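Local coordinates for protein glutaconate CoA-transferase subunit A (PDB 1POI) that catalyses the transfer of coenzyme A from acetyl-CoA to glutaconate and (R)-2-hydroxyglutarate in glutamate degradation, at residues 27-33 against 243-249; 177-183 against 209-215. All blocks are in the same frame, centred on the assembly; numbering follows the deposited sequence.

Contact 1: residues 27-33 against 243-249; sequences TDRKPYA and GAHPSQC
Ser247 meets the turn at Arg29 and Lys30, where two loops of the alpha/beta CoA-transferase domain come together at the C-terminal edge of its parallel sheet. One loop follows strand 19-22 and runs into helix 32-40 through an inverse gamma turn centred on Pro31, the N-cap; the other follows strand 236-239. The tight part lies around Ser247. Its OG sits between the backbone N and the carbonyl carbon (chi1 68°), a setting that lets it receive the Lys30 N-H at 3.1 Å, nearly straight at 167°, while giving its own proton to Ala244 O. That carbonyl also takes the Ser247 N-H, and both donors reach it from the same face of its plane. Replacing Ser247 by an alanine takes OG away, and the Lys30 N-H would probably be left without its acceptor, with Ala244 O held by the Ser247 N-H alone of the two donors. Beside this, the Tyr32 ring lies across the proline after the cis peptide: Pro246 CD stands 3.9 Å from the ring centroid, a CH-pi contact over one face. The helix start is tied in by Ala33 N, which donates to Gly243 O at 3.0 Å.

Toward 27-28 the backbones stay close but the side chains meet more loosely. A single beta bridge pairs Asp28 with Gln248, its bonds being Gln248 N to Thr27 O and Arg29 N to Gln248 O. The side chains of Asp28 and Gln248 cross at about a right angle and approach no closer than 3.8 Å, at Asp28 OD1 and Gln248 CB. The Gln248 amide has its strongest partner, an acidic side chain, on the chain of another protein. A water bridges Thr27 and Gln248, 2.7 Å from Thr27 OG1 and donating to Gln248 OE1 at 2.6 Å.

Contact 2: residues 177-183 against 209-215; sequences IHAQQAS and VTCEEII
The His178 imidazole is gripped at its edge by Thr210 and Glu212, one at each nitrogen. With CG anti to the backbone N (chi1 -172°), the ring swings toward 209-215. There ND1 and Thr210 OG1 share a hydrogen bond of 2.8 Å, and NE2 donates to Glu212 OE2 at 2.9 Å; these two bonds fix the ring's rotation. Glu212 CD sits near the ring plane, with the carboxylate plane turned 89° from it, and the N-H arrives from above the carboxylate. Tyr253 OH on OE2 and Tyr242 N on OE1 position that carboxylate as a second shell.

On the sheet's other face, Val209 CG2 packs near Ile177 and Ala179. Past the corners at 180 and 212, Gln181 and Glu213 run side by side in the same direction, Gln181 CG 3.6 Å from Glu213 OE2, while Gln181 OE1 accepts from Trp191 NE1. The backbones stay parallel, Ala179 N bonding Thr210 O before the corners and Ile215 N bonding Ala182 O after.

Strands 174-179 and 206-211 lie inside the main parallel sheet, flanked by 19-22 and 236-239; beyond the corners 181-182 and 213-214 join 188-189 in a small mixed sheet, and helix 217-221 packs on Ser183 and Ile215.

The centres of contacts 1 and 2 are about 13 Å apart, and their residues touch. The loops of contact 1 leave strands 19-22 and 236-239, which flank the two strands of contact 2, so contact 1 reaches across the C-terminal ends of the pair. His178 lies at the junction: its CE1 is 3.8 Å from Gly243 CA, and its O is 3.2 Å from Arg29 CD. Cys249 SG also lies 3.7 Å from Gln180 NE2. Tyr253 OH serves both, bonding Ala244 N in contact 1 and Glu212 OE2 in contact 2. Contact 1 also borders the chain of another protein, whereas 213-215 in contact 2 pack on a second copy of this subunit.

Contact 1: residues 27-33 against 243-249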
loop_
_atom_site.group_PDB
_atom_site.type_symbol
_atom_site.label_atom_id
_atom_site.label_comp_id
_atom_site.label_asym_id
_atom_site.label_seq_id
_atom_site.Cartn_x
_atom_site.Cartn_y
_atom_site.Cartn_z
ATOM N N THR A 27 -10.007 10.338 24.692
ATOM C CA THR A 27 -9.043 9.247 24.907
ATOM C C THR A 27 -8.402 8.815 23.593
ATOM O O THR A 27 -7.842 7.724 23.508
ATOM C CB THR A 27 -9.664 7.998 25.540
ATOM O OG1 THR A 27 -10.646 7.445 24.652
ATOM C CG2 THR A 27 -10.306 8.332 26.858
ATOM N N ASP A 28 -8.483 9.661 22.571
ATOM C CA ASP A 28 -7.893 9.347 21.267
ATOM C C ASP A 28 -6.837 10.392 20.866
ATOM O O ASP A 28 -7.137 11.581 20.779
ATOM C CB ASP A 28 -8.998 9.222 20.191
ATOM C CG ASP A 28 -8.482 8.654 18.848
ATOM O OD1 ASP A 28 -7.246 8.524 18.634
ATOM O OD2 ASP A 28 -9.329 8.322 17.987
ATOM N N ARG A 29 -5.608 9.932 20.639
ATOM C CA ARG A 29 -4.486 10.776 20.221
ATOM C C ARG A 29 -4.214 12.106 20.960
ATOM O O ARG A 29 -4.066 13.147 20.328
ATOM C CB ARG A 29 -4.527 11.000 18.702
ATOM C CG ARG A 29 -3.149 10.790 18.004
ATOM C CD ARG A 29 -3.176 11.142 16.515
ATOM N NE ARG A 29 -3.715 12.484 16.318
ATOM C CZ ARG A 29 -4.921 12.727 15.811
ATOM N NH1 ARG A 29 -5.680 11.723 15.423
ATOM N NH2 ARG A 29 -5.458 13.936 15.865
ATOM N N LYS A 30 -4.119 12.056 22.288
ATOM C CA LYS A 30 -3.822 13.223 23.125
ATOM C C LYS A 30 -2.287 13.356 23.334
ATOM O O LYS A 30 -1.580 12.361 23.522
ATOM C CB LYS A 30 -4.486 13.049 24.488
ATOM C CG LYS A 30 -5.503 14.100 24.846
ATOM C CD LYS A 30 -6.782 13.886 24.118
ATOM C CE LYS A 30 -7.739 14.995 24.441
ATOM N NZ LYS A 30 -7.143 16.306 24.022
ATOM N N PRO A 31 -1.746 14.580 23.336
ATOM C CA PRO A 31 -0.291 14.657 23.533
ATOM C C PRO A 31 0.147 14.532 25.016
ATOM O O PRO A 31 0.555 15.522 25.653
ATOM C CB PRO A 31 0.042 16.020 22.935
ATOM C CG PRO A 31 -1.180 16.830 23.333
ATOM C CD PRO A 31 -2.315 15.898 22.997
ATOM N N TYR A 32 0.131 13.305 25.540
ATOM C CA TYR A 32 0.508 13.049 26.937
ATOM C C TYR A 32 1.977 13.234 27.318
ATOM O O TYR A 32 2.261 13.897 28.308
ATOM C CB TYR A 32 0.016 11.672 27.403
ATOM C CG TYR A 32 -1.412 11.705 27.889
ATOM C CD1 TYR A 32 -1.715 12.195 29.140
ATOM C CD2 TYR A 32 -2.460 11.301 27.077
ATOM C CE1 TYR A 32 -3.012 12.297 29.567
ATOM C CE2 TYR A 32 -3.761 11.405 27.504
ATOM C CZ TYR A 32 -4.025 11.907 28.750
ATOM O OH TYR A 32 -5.317 12.076 29.176
ATOM N N ALA A 33 2.916 12.681 26.551
ATOM C CA ALA A 33 4.331 12.849 26.911
ATOM C C ALA A 33 4.623 14.317 27.196
ATOM O O ALA A 33 5.169 14.658 28.245
ATOM C CB ALA A 33 5.241 12.345 25.810
ATOM N N GLY A 243 3.732 8.234 22.841
ATOM C CA GLY A 243 3.541 9.534 23.454
ATOM C C GLY A 243 2.096 9.911 23.726
ATOM O O GLY A 243 1.837 10.908 24.404
ATOM N N ALA A 244 1.150 9.144 23.194
ATOM C CA ALA A 244 -0.268 9.441 23.404
ATOM C C ALA A 244 -0.800 8.614 24.538
ATOM O O ALA A 244 -1.914 8.832 24.990
ATOM C CB ALA A 244 -1.083 9.155 22.135
ATOM N N HIS A 245 0.007 7.666 25.008
ATOM C CA HIS A 245 -0.411 6.778 26.081
ATOM C C HIS A 245 -0.805 7.604 27.280
ATOM O O HIS A 245 -0.097 8.541 27.645
ATOM C CB HIS A 245 0.710 5.797 26.434
ATOM C CG HIS A 245 0.351 4.843 27.529
ATOM N ND1 HIS A 245 0.207 5.233 28.843
ATOM C CD2 HIS A 245 0.095 3.515 27.505
ATOM C CE1 HIS A 245 -0.127 4.191 29.581
ATOM N NE2 HIS A 245 -0.198 3.136 28.794
ATOM N N PRO A 246 -1.895 7.230 27.960
ATOM C CA PRO A 246 -2.840 6.120 27.784
ATOM C C PRO A 246 -3.928 6.228 26.699
ATOM O O PRO A 246 -4.905 5.485 26.758
ATOM C CB PRO A 246 -3.538 6.090 29.140
ATOM C CG PRO A 246 -3.712 7.528 29.420
ATOM C CD PRO A 246 -2.293 8.036 29.123
ATOM N N SER A 247 -3.825 7.161 25.760
ATOM C CA SER A 247 -4.876 7.287 24.762
ATOM C C SER A 247 -4.517 6.558 23.475
ATOM O O SER A 247 -3.341 6.209 23.249
ATOM C CB SER A 247 -5.190 8.757 24.504
ATOM O OG SER A 247 -4.111 9.393 23.866
ATOM N N GLN A 248 -5.542 6.305 22.656
ATOM C CA GLN A 248 -5.381 5.602 21.371
ATOM C C GLN A 248 -4.492 6.382 20.416
ATOM O O GLN A 248 -4.163 7.538 20.648
ATOM C CB GLN A 248 -6.740 5.371 20.691
ATOM C CG GLN A 248 -7.774 4.843 21.618
ATOM C CD GLN A 248 -9.049 4.524 20.935
ATOM O OE1 GLN A 248 -9.942 5.371 20.818
ATOM N NE2 GLN A 248 -9.175 3.280 20.482
ATOM N N CYS A 249 -4.109 5.736 19.337
ATOM C CA CYS A 249 -3.305 6.366 18.343
ATOM C C CYS A 249 -3.443 5.436 17.168
ATOM O O CYS A 249 -2.754 4.402 17.065
ATOM C CB CYS A 249 -1.881 6.485 18.814
ATOM S SG CYS A 249 -0.786 7.139 17.577
HETATM O O HOH W 1 -11.272 7.172 22.065
#

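Contact 2: residues 177-183 against 209-215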
loop_
_atom_site.group_PDB
_atom_site.type_symbol
_atom_site.label_atom_id
_atom_site.label_comp_id
_atom_site.label_asym_id
_atom_site.label_seq_id
_atom_site.Cartn_x
_atom_site.Cartn_y
_atom_site.Cartn_z
ATOM N N ILE A 177 0.564 18.849 19.339
ATOM C CA ILE A 177 -0.148 17.700 18.763
ATOM C C ILE A 177 0.731 16.426 18.639
ATOM O O ILE A 177 1.968 16.501 18.507
ATOM C CB ILE A 177 -0.769 18.040 17.356
ATOM C CG1 ILE A 177 0.317 18.132 16.289
ATOM C CG2 ILE A 177 -1.584 19.322 17.406
ATOM C CD1 ILE A 177 -0.219 18.621 14.963
ATOM N N HIS A 178 0.092 15.258 18.673
ATOM C CA HIS A 178 0.833 14.006 18.565
ATOM C C HIS A 178 0.521 13.275 17.251
ATOM O O HIS A 178 -0.633 13.006 16.946
ATOM C CB HIS A 178 0.515 13.099 19.756
ATOM C CG HIS A 178 1.377 11.885 19.808
ATOM N ND1 HIS A 178 2.716 11.950 20.116
ATOM C CD2 HIS A 178 1.140 10.611 19.435
ATOM C CE1 HIS A 178 3.274 10.772 19.913
ATOM N NE2 HIS A 178 2.337 9.941 19.498
ATOM N N ALA A 179 1.541 12.911 16.496
ATOM C CA ALA A 179 1.301 12.254 15.227
ATOM C C ALA A 179 2.127 10.982 15.078
ATOM O O ALA A 179 3.088 10.774 15.826
ATOM C CB ALA A 179 1.621 13.214 14.121
ATOM N N GLN A 180 1.791 10.152 14.086
ATOM C CA GLN A 180 2.508 8.897 13.881
ATOM C C GLN A 180 3.855 9.030 13.210
ATOM O O GLN A 180 4.766 8.263 13.511
ATOM C CB GLN A 180 1.658 7.874 13.144
ATOM C CG GLN A 180 0.446 7.421 13.922
ATOM C CD GLN A 180 -0.683 8.386 13.766
ATOM O OE1 GLN A 180 -0.503 9.471 13.228
ATOM N NE2 GLN A 180 -1.868 7.984 14.156
ATOM N N GLN A 181 3.997 9.983 12.300
ATOM C CA GLN A 181 5.287 10.178 11.618
ATOM C C GLN A 181 5.521 11.657 11.299
ATOM O O GLN A 181 4.562 12.416 11.047
ATOM C CB GLN A 181 5.344 9.386 10.305
ATOM C CG GLN A 181 5.002 7.914 10.399
ATOM C CD GLN A 181 4.797 7.309 9.038
ATOM O OE1 GLN A 181 3.777 7.560 8.391
ATOM N NE2 GLN A 181 5.770 6.529 8.576
ATOM N N ALA A 182 6.788 12.048 11.290
ATOM C CA ALA A 182 7.179 13.418 11.000
ATOM C C ALA A 182 8.599 13.391 10.466
ATOM O O ALA A 182 9.313 12.403 10.648
ATOM C CB ALA A 182 7.094 14.271 12.245
ATOM N N SER A 183 8.963 14.414 9.707
ATOM C CA SER A 183 10.304 14.506 9.135
ATOM C C SER A 183 11.156 15.513 9.922
ATOM O O SER A 183 10.635 16.256 10.784
ATOM C CB SER A 183 10.209 14.951 7.671
ATOM O OG SER A 183 9.173 15.918 7.499
ATOM N N VAL A 209 5.362 19.289 17.635
ATOM C CA VAL A 209 4.814 18.015 17.204
ATOM C C VAL A 209 5.542 16.807 17.827
ATOM O O VAL A 209 6.747 16.611 17.616
ATOM C CB VAL A 209 4.821 17.911 15.629
ATOM C CG1 VAL A 209 6.252 17.933 15.106
ATOM C CG2 VAL A 209 4.128 16.633 15.147
ATOM N N THR A 210 4.855 16.053 18.683
ATOM C CA THR A 210 5.488 14.841 19.234
ATOM C C THR A 210 5.057 13.732 18.264
ATOM O O THR A 210 3.876 13.686 17.858
ATOM C CB THR A 210 5.036 14.493 20.661
ATOM O OG1 THR A 210 3.613 14.555 20.744
ATOM C CG2 THR A 210 5.652 15.438 21.676
ATOM N N CYS A 211 5.997 12.880 17.858
ATOM C CA CYS A 211 5.694 11.824 16.916
ATOM C C CYS A 211 6.259 10.437 17.295
ATOM O O CYS A 211 7.288 10.323 17.946
ATOM C CB CYS A 211 6.222 12.251 15.571
ATOM S SG CYS A 211 7.978 12.257 15.543
ATOM N N GLU A 212 5.588 9.378 16.853
ATOM C CA GLU A 212 5.988 8.001 17.135
ATOM C C GLU A 212 7.268 7.682 16.425
ATOM O O GLU A 212 8.061 6.872 16.882
ATOM C CB GLU A 212 4.910 7.050 16.648
ATOM C CG GLU A 212 3.575 7.235 17.305
ATOM C CD GLU A 212 3.558 6.693 18.713
ATOM O OE1 GLU A 212 4.454 5.905 19.057
ATOM O OE2 GLU A 212 2.638 7.038 19.477
ATOM N N GLU A 213 7.418 8.218 15.231
ATOM C CA GLU A 213 8.638 8.004 14.487
ATOM C C GLU A 213 8.953 9.163 13.573
ATOM O O GLU A 213 8.082 9.943 13.213
ATOM C CB GLU A 213 8.577 6.713 13.698
ATOM C CG GLU A 213 7.310 6.555 12.912
ATOM C CD GLU A 213 7.277 5.255 12.156
ATOM O OE1 GLU A 213 8.373 4.703 11.878
ATOM O OE2 GLU A 213 6.146 4.804 11.850
ATOM N N ILE A 214 10.217 9.231 13.196
ATOM C CA ILE A 214 10.754 10.264 12.347
ATOM C C ILE A 214 11.316 9.590 11.104
ATOM O O ILE A 214 12.083 8.624 11.216
ATOM C CB ILE A 214 11.920 11.022 13.110
ATOM C CG1 ILE A 214 11.355 11.764 14.336
ATOM C CG2 ILE A 214 12.685 11.968 12.178
ATOM C CD1 ILE A 214 12.379 12.554 15.125
ATOM N N ILE A 215 10.912 10.067 9.928
ATOM C CA ILE A 215 11.433 9.534 8.663
ATOM C C ILE A 215 12.125 10.659 7.879
ATOM O O ILE A 215 11.832 11.851 8.088
ATOM C CB ILE A 215 10.337 8.875 7.782
ATOM C CG1 ILE A 215 9.017 9.635 7.879
ATOM C CG2 ILE A 215 10.135 7.415 8.183
ATOM C CD1 ILE A 215 8.021 9.202 6.837
#